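Local coordinates for hemopexin fold protein CP4 (Vigna unguiculata, PDB 3OYO) that is a seed protein of the haemopexin fold that binds calcium in its central channel and whose physiological function is not established, at residues Phe8-Ser12 against Glu13-Tyr17; Leu42-Ile45 against Ser46-Phe49; Gly98-Ile102 against Ala103-Pro107. All coordinates share one frame; numbering follows the deposited sequence.

Contact 1. Residues Phe8-Ser12 against Glu13-Tyr17; sequences FRSSS and EYEVY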
loop_
_atom_site.group_PDB
_atom_site.type_symbol
_atom_site.label_atom_id
_atom_site.label_comp_id
_atom_site.label_asym_id
_atom_site.label_seq_id
_atom_site.Cartn_x
_atom_site.Cartn_y
_atom_site.Cartn_z
ATOM N N PHE A 8 -3.010 -3.379 -0.258
ATOM C CA PHE A 8 -2.355 -4.150 0.774
ATOM C C PHE A 8 -2.732 -5.597 0.583
ATOM O O PHE A 8 -3.866 -5.950 0.181
ATOM C CB PHE A 8 -2.639 -3.632 2.216
ATOM C CG PHE A 8 -4.021 -3.965 2.775
ATOM C CD1 PHE A 8 -5.065 -3.019 2.737
ATOM C CD2 PHE A 8 -4.258 -5.181 3.398
ATOM C CE1 PHE A 8 -6.316 -3.295 3.316
ATOM C CE2 PHE A 8 -5.510 -5.498 3.953
ATOM C CZ PHE A 8 -6.558 -4.547 3.909
ATOM N N ARG A 9 -1.792 -6.466 0.890
ATOM C CA ARG A 9 -2.082 -7.844 0.657
ATOM C C ARG A 9 -2.773 -8.447 1.844
ATOM O O ARG A 9 -2.490 -8.099 3.005
ATOM C CB ARG A 9 -0.836 -8.608 0.268
ATOM C CG ARG A 9 0.021 -9.022 1.400
ATOM C CD ARG A 9 0.816 -10.156 0.870
ATOM N NE ARG A 9 1.564 -10.866 1.887
ATOM C CZ ARG A 9 2.438 -10.325 2.726
ATOM N NH1 ARG A 9 2.660 -9.006 2.777
ATOM N NH2 ARG A 9 3.073 -11.119 3.567
ATOM N N SER A 10 -3.694 -9.343 1.524
ATOM C CA SER A 10 -4.503 -10.028 2.509
ATOM C C SER A 10 -3.800 -11.183 3.254
ATOM O O SER A 10 -2.742 -11.696 2.842
ATOM C CB SER A 10 -5.742 -10.578 1.840
ATOM O OG SER A 10 -6.483 -11.351 2.772
ATOM N N SER A 11 -4.444 -11.575 4.361
ATOM C CA SER A 11 -4.060 -12.765 5.100
ATOM C C SER A 11 -4.453 -13.977 4.247
ATOM O O SER A 11 -3.863 -15.041 4.386
ATOM C CB SER A 11 -4.757 -12.812 6.470
ATOM O OG SER A 11 -6.137 -12.531 6.344
ATOM N N SER A 12 -5.442 -13.812 3.373
ATOM C CA SER A 12 -5.781 -14.879 2.414
ATOM C C SER A 12 -4.729 -14.934 1.303
ATOM O O SER A 12 -4.409 -13.939 0.650
ATOM C CB SER A 12 -7.163 -14.689 1.808
ATOM O OG SER A 12 -8.200 -14.709 2.784
ATOM N N GLU A 13 -4.193 -16.116 1.097
ATOM C CA GLU A 13 -3.158 -16.329 0.083
ATOM C C GLU A 13 -3.547 -15.862 -1.327
ATOM O O GLU A 13 -4.595 -16.225 -1.869
ATOM C CB GLU A 13 -2.791 -17.814 0.038
ATOM C CG GLU A 13 -2.060 -18.256 1.296
ATOM C CD GLU A 13 -0.593 -17.877 1.266
ATOM O OE1 GLU A 13 0.022 -18.005 0.187
ATOM O OE2 GLU A 13 -0.052 -17.443 2.300
ATOM N N TYR A 14 -2.659 -15.052 -1.892
ATOM C CA TYR A 14 -2.811 -14.499 -3.239
ATOM C C TYR A 14 -4.057 -13.681 -3.425
ATOM O O TYR A 14 -4.652 -13.666 -4.470
ATOM C CB TYR A 14 -2.633 -15.592 -4.297
ATOM C CG TYR A 14 -1.192 -15.937 -4.355
ATOM C CD1 TYR A 14 -0.657 -16.955 -3.548
ATOM C CD2 TYR A 14 -0.337 -15.171 -5.107
ATOM C CE1 TYR A 14 0.705 -17.218 -3.520
ATOM C CE2 TYR A 14 1.031 -15.425 -5.096
ATOM C CZ TYR A 14 1.547 -16.438 -4.316
ATOM O OH TYR A 14 2.908 -16.608 -4.330
ATOM N N GLU A 15 -4.420 -12.964 -2.386
ATOM C CA GLU A 15 -5.502 -11.999 -2.478
ATOM C C GLU A 15 -4.965 -10.599 -2.142
ATOM O O GLU A 15 -4.123 -10.431 -1.232
ATOM C CB GLU A 15 -6.618 -12.370 -1.519
ATOM C CG GLU A 15 -7.476 -13.488 -2.021
ATOM C CD GLU A 15 -8.606 -13.795 -1.095
ATOM O OE1 GLU A 15 -9.146 -12.862 -0.488
ATOM O OE2 GLU A 15 -8.971 -14.978 -0.977
ATOM N N VAL A 16 -5.480 -9.590 -2.838
ATOM C CA VAL A 16 -5.049 -8.216 -2.576
ATOM C C VAL A 16 -6.218 -7.263 -2.650
ATOM O O VAL A 16 -7.140 -7.480 -3.447
ATOM C CB VAL A 16 -3.882 -7.782 -3.546
ATOM C CG1 VAL A 16 -4.310 -7.888 -5.010
ATOM C CG2 VAL A 16 -3.335 -6.357 -3.198
ATOM N N TYR A 17 -6.144 -6.190 -1.843
ATOM C CA TYR A 17 -7.119 -5.103 -1.827
ATOM C C TYR A 17 -6.504 -3.890 -2.536
ATOM O O TYR A 17 -5.390 -3.437 -2.207
ATOM C CB TYR A 17 -7.496 -4.753 -0.393
ATOM C CG TYR A 17 -8.140 -5.890 0.381
ATOM C CD1 TYR A 17 -9.520 -6.151 0.277
ATOM C CD2 TYR A 17 -7.378 -6.729 1.198
ATOM C CE1 TYR A 17 -10.103 -7.188 0.994
ATOM C CE2 TYR A 17 -7.946 -7.774 1.883
ATOM C CZ TYR A 17 -9.316 -8.004 1.791
ATOM O OH TYR A 17 -9.865 -9.089 2.495
HETATM O O HOH W 1 -9.058 -11.429 1.775
#
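Phe8 and Tyr17 form an antiparallel hydrogen-bonded pair, with Phe8 N donating to Tyr17 O and Tyr17 N to Phe8 O, both at 3.1 Å. Arg9 and Val16 follow as a non-hydrogen-bonded pair, and Ser10 N then gives a bond of 3.0 Å to Glu15 O. The chain reverses through a type II beta turn from Ser12 to Glu15, closed by Glu15 N on Ser12 O, where the donor stands above the carbonyl plane. On the face carrying Phe8 and Tyr17 the rings meet at 31°: Tyr17 CD2 lies over one face of Phe8, toward the rim, 3.5 Å from CE2. Ser10 extends this patch, its CB touching Tyr17 CE2. With OG anti to the backbone N (chi1 175°), Ser10 builds an ST turn, OG accepting from Ser12 N at 2.7 Å; a small hydroxyl suits a bend where backbone needs a partner. One water joins Ser10 OG, Tyr17 OH and Glu15 OE1, donating to the carboxylate at 2.7 Å. That same oxygen makes a salt bridge to Arg26, so two partners steady the acid. Residues 6-9 and 15-20 are the first two strands of a four-stranded antiparallel blade in the haemopexin beta-propeller, the inner hairpin next to the central channel.

Contact 2. Residues Leu42-Ile45 against Ser46-Phe49; sequences LRLI and SSGF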
loop_
_atom_site.group_PDB
_atom_site.type_symbol
_atom_site.label_atom_id
_atom_site.label_comp_id
_atom_site.label_asym_id
_atom_site.label_seq_id
_atom_site.Cartn_x
_atom_site.Cartn_y
_atom_site.Cartn_z
ATOM N N LEU A 42 -16.232 -3.919 -7.259
ATOM C CA LEU A 42 -15.998 -2.564 -6.819
ATOM C C LEU A 42 -17.174 -2.130 -5.969
ATOM O O LEU A 42 -18.327 -2.276 -6.391
ATOM C CB LEU A 42 -15.853 -1.616 -8.005
ATOM C CG LEU A 42 -15.516 -0.121 -7.704
ATOM C CD1 LEU A 42 -14.008 0.066 -7.548
ATOM C CD2 LEU A 42 -15.990 0.762 -8.897
ATOM N N ARG A 43 -16.873 -1.623 -4.778
ATOM C CA ARG A 43 -17.914 -1.135 -3.857
ATOM C C ARG A 43 -17.345 -0.192 -2.822
ATOM O O ARG A 43 -16.101 -0.038 -2.661
ATOM C CB ARG A 43 -18.605 -2.285 -3.149
ATOM C CG ARG A 43 -17.689 -3.162 -2.328
ATOM C CD ARG A 43 -18.276 -4.522 -2.433
ATOM N NE ARG A 43 -18.099 -5.349 -1.255
ATOM C CZ ARG A 43 -18.897 -5.335 -0.201
ATOM N NH1 ARG A 43 -19.933 -4.505 -0.163
ATOM N NH2 ARG A 43 -18.648 -6.156 0.812
ATOM N N LEU A 44 -18.248 0.468 -2.120
ATOM C CA LEU A 44 -17.830 1.389 -1.074
ATOM C C LEU A 44 -16.979 0.711 -0.036
ATOM O O LEU A 44 -17.218 -0.421 0.364
ATOM C CB LEU A 44 -19.047 2.044 -0.412
ATOM C CG LEU A 44 -19.719 3.171 -1.196
ATOM C CD1 LEU A 44 -21.016 3.573 -0.436
ATOM C CD2 LEU A 44 -18.803 4.342 -1.333
ATOM N N ILE A 45 -15.976 1.427 0.416
ATOM C CA ILE A 45 -15.117 0.954 1.481
ATOM C C ILE A 45 -15.959 0.647 2.725
ATOM O O ILE A 45 -15.778 -0.399 3.391
ATOM C CB ILE A 45 -14.025 2.018 1.776
ATOM C CG1 ILE A 45 -13.056 2.105 0.580
ATOM C CG2 ILE A 45 -13.320 1.714 3.087
ATOM C CD1 ILE A 45 -12.107 3.274 0.628
ATOM N N SER A 46 -16.934 1.515 2.995
ATOM C CA SER A 46 -17.733 1.370 4.188
ATOM C C SER A 46 -18.655 0.156 4.098
ATOM O O SER A 46 -19.182 -0.280 5.108
ATOM C CB SER A 46 -18.517 2.639 4.498
ATOM O OG SER A 46 -19.420 2.984 3.438
ATOM N N SER A 47 -18.881 -0.325 2.879
ATOM C CA SER A 47 -19.684 -1.503 2.651
ATOM C C SER A 47 -18.878 -2.745 2.920
ATOM O O SER A 47 -19.375 -3.662 3.535
ATOM C CB SER A 47 -20.219 -1.535 1.206
ATOM O OG SER A 47 -21.044 -0.422 0.992
ATOM N N GLY A 48 -17.629 -2.750 2.462
ATOM C CA GLY A 48 -16.736 -3.860 2.680
ATOM C C GLY A 48 -16.206 -3.890 4.085
ATOM O O GLY A 48 -15.979 -4.974 4.647
ATOM N N PHE A 49 -16.018 -2.708 4.675
ATOM C CA PHE A 49 -15.452 -2.601 6.027
ATOM C C PHE A 49 -16.350 -1.689 6.851
ATOM O O PHE A 49 -16.034 -0.489 7.014
ATOM C CB PHE A 49 -14.006 -2.027 5.986
ATOM C CG PHE A 49 -13.123 -2.650 4.914
ATOM C CD1 PHE A 49 -12.123 -3.576 5.250
ATOM C CD2 PHE A 49 -13.306 -2.323 3.574
ATOM C CE1 PHE A 49 -11.302 -4.163 4.241
ATOM C CE2 PHE A 49 -12.513 -2.899 2.568
ATOM C CZ PHE A 49 -11.502 -3.821 2.906
#
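Leu44 O accepts from both Ser47 N (3.0 Å) and Gly48 N (3.2 Å), the first from well above the carbonyl plane and the second tilted only modestly from it, as strand 37-44 gives way to helix 45-48. Leu44 is the N-cap residue, but its apolar side chain offers no capping acceptor; its CB instead rests 3.5 Å from Ser47 OG. Arg43 folds back over the helix: chi1 of 59° sets CG between the backbone N and carbonyl carbon, and the chain bends further beyond. Gly48 CA lies over one face of the guanidinium, 3.5 Å from Arg43 NH2, while Arg43 NH1 comes within 3.3 Å of Ser47 CB. Glycine suits this position because a side chain here would be crowded by the Phe49 ring. This is the passage from a propeller blade's outermost strand into a short helix, and Arg43 is backbone-bonded to Tyr24 of the neighbouring strand. On the buried side Ile45 CG2 packs against Phe49 CD2 at 4.1 Å, and both side chains also touch Phe19. Phe49 N closes the last turn on Ile45 O at 2.7 Å, and the same carbonyl oxygen sits in the plane of the Phe49 ring, at its edge, 3.1 Å from CD2.

Contact 3. Residues Gly98-Ile102 against Ala103-Pro107; sequences GPTTI and AEMFP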
loop_
_atom_site.group_PDB
_atom_site.type_symbol
_atom_site.label_atom_id
_atom_site.label_comp_id
_atom_site.label_asym_id
_atom_site.label_seq_id
_atom_site.Cartn_x
_atom_site.Cartn_y
_atom_site.Cartn_z
ATOM N N GLY A 98 -7.499 4.021 16.754
ATOM C CA GLY A 98 -7.829 5.169 15.934
ATOM C C GLY A 98 -9.299 5.321 15.704
ATOM O O GLY A 98 -10.069 4.664 16.346
ATOM N N PRO A 99 -9.703 6.210 14.792
ATOM C CA PRO A 99 -8.821 7.092 14.005
ATOM C C PRO A 99 -8.046 8.151 14.845
ATOM O O PRO A 99 -8.579 8.707 15.783
ATOM C CB PRO A 99 -9.795 7.773 13.042
ATOM C CG PRO A 99 -10.999 6.852 13.020
ATOM C CD PRO A 99 -11.123 6.418 14.432
ATOM N N THR A 100 -6.793 8.394 14.492
ATOM C CA THR A 100 -5.942 9.402 15.130
ATOM C C THR A 100 -5.186 10.003 13.951
ATOM O O THR A 100 -5.367 9.576 12.801
ATOM C CB THR A 100 -4.926 8.781 16.134
ATOM O OG1 THR A 100 -3.967 7.991 15.421
ATOM C CG2 THR A 100 -5.601 7.868 17.098
ATOM N N THR A 101 -4.361 11.002 14.209
ATOM C CA THR A 101 -3.628 11.626 13.116
ATOM C C THR A 101 -2.387 10.745 12.931
ATOM O O THR A 101 -2.054 9.906 13.789
ATOM C CB THR A 101 -3.167 13.073 13.436
ATOM O OG1 THR A 101 -2.261 13.016 14.549
ATOM C CG2 THR A 101 -4.359 14.039 13.763
ATOM N N ILE A 102 -1.703 10.945 11.821
ATOM C CA ILE A 102 -0.448 10.222 11.555
ATOM C C ILE A 102 0.610 10.402 12.657
ATOM O O ILE A 102 1.163 9.414 13.136
ATOM C CB ILE A 102 0.123 10.581 10.151
ATOM C CG1 ILE A 102 -0.702 9.857 9.075
ATOM C CG2 ILE A 102 1.536 10.165 10.073
ATOM C CD1 ILE A 102 -0.316 10.201 7.618
ATOM N N ALA A 103 0.850 11.656 13.067
ATOM C CA ALA A 103 1.849 11.954 14.109
ATOM C C ALA A 103 1.472 11.353 15.453
ATOM O O ALA A 103 2.343 11.035 16.256
ATOM C CB ALA A 103 2.033 13.469 14.234
ATOM N N GLU A 104 0.181 11.213 15.720
ATOM C CA GLU A 104 -0.254 10.558 16.974
ATOM C C GLU A 104 -0.100 9.075 16.905
ATOM O O GLU A 104 0.223 8.451 17.907
ATOM C CB GLU A 104 -1.698 10.900 17.309
ATOM C CG GLU A 104 -1.859 12.295 17.811
ATOM C CD GLU A 104 -3.304 12.740 17.843
ATOM O OE1 GLU A 104 -3.694 13.379 18.840
ATOM O OE2 GLU A 104 -4.048 12.450 16.877
ATOM N N MET A 105 -0.384 8.478 15.749
ATOM C CA MET A 105 -0.150 7.046 15.583
ATOM C C MET A 105 1.342 6.699 15.606
ATOM O O MET A 105 1.742 5.667 16.188
ATOM C CB MET A 105 -0.786 6.530 14.277
ATOM C CG MET A 105 -0.841 5.017 14.191
ATOM S SD MET A 105 -2.077 4.338 15.289
ATOM C CE MET A 105 -3.584 4.521 14.358
ATOM N N PHE A 106 2.171 7.547 14.990
ATOM C CA PHE A 106 3.625 7.305 14.879
ATOM C C PHE A 106 4.403 8.582 15.203
ATOM O O PHE A 106 4.777 9.356 14.281
ATOM C CB PHE A 106 4.005 6.873 13.448
ATOM C CG PHE A 106 3.297 5.623 12.981
ATOM C CD1 PHE A 106 3.710 4.363 13.435
ATOM C CD2 PHE A 106 2.195 5.700 12.105
ATOM C CE1 PHE A 106 3.046 3.216 13.018
ATOM C CE2 PHE A 106 1.549 4.525 11.682
ATOM C CZ PHE A 106 1.993 3.300 12.120
ATOM N N PRO A 107 4.623 8.846 16.512
ATOM C CA PRO A 107 5.365 10.059 16.891
ATOM C C PRO A 107 6.690 10.306 16.164
ATOM O O PRO A 107 7.088 11.484 16.007
ATOM C CB PRO A 107 5.557 9.874 18.389
ATOM C CG PRO A 107 4.248 9.192 18.785
ATOM C CD PRO A 107 4.133 8.142 17.711
#
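Glu104 swings its carboxylate back across Thr101, where OE2 gathers two bonds: one of 3.1 Å from Thr101 N and one of 3.0 Å from Thr101 OG1. In return Thr101 OG1 accepts from Glu104 N at 3.3 Å, which completes a capping box at the start of helix 102-105, just where the outer strand of a propeller blade ends. Threonine suits the N-cap because one hydroxyl can both donate and accept; a chi1 of 63° tucks OG1 in over the main chain, where it faces the first turn. Glutamate suits the third helical position, where an extended chain can reach back to the cap, and its negative charge would probably be stabilised by the N-terminal end of the helix. The two donors approach OE2 differently. Thr101 N meets OE2 on its anti lone pair, whereas the hydroxyl comes from above the carboxylate plane. Thr101 O is gripped as well, by Met105 N at 2.9 Å and by Thr100 OG1 at 3.2 Å. Met105 crosses Thr100 at about a right angle, its bent chain bringing CE to 3.6 Å from Thr100 OG1. Buried Ile102 and Phe106 both turn to Phe76 on the strand 72-77. Phe106 N donates to Ile102 O at 2.8 Å, and Met105 CG lies 3.5 Å above one face of the Phe106 ring, offset toward its rim.

From the N terminus, contact 1 closes first, turning strand 6-9 into strand 15-20 at the inner side of the first blade. Contact 2 follows at the outer end of that sheet, where strand 37-44 runs into helix 45-48, and contact 3 repeats this strand-to-helix passage in the next sheet. The three lie in series, neither nested nor crossed. Contacts 1 and 2 share a sheet and meet directly, Tyr17 CD1 packing 4.0 Å from Phe49 CZ, which ties the inner hairpin to the residue that follows the outer helix. Contact 3 stands apart, its nearest atoms about 11 Å from those of contact 2 and about 13 Å from those of contact 1.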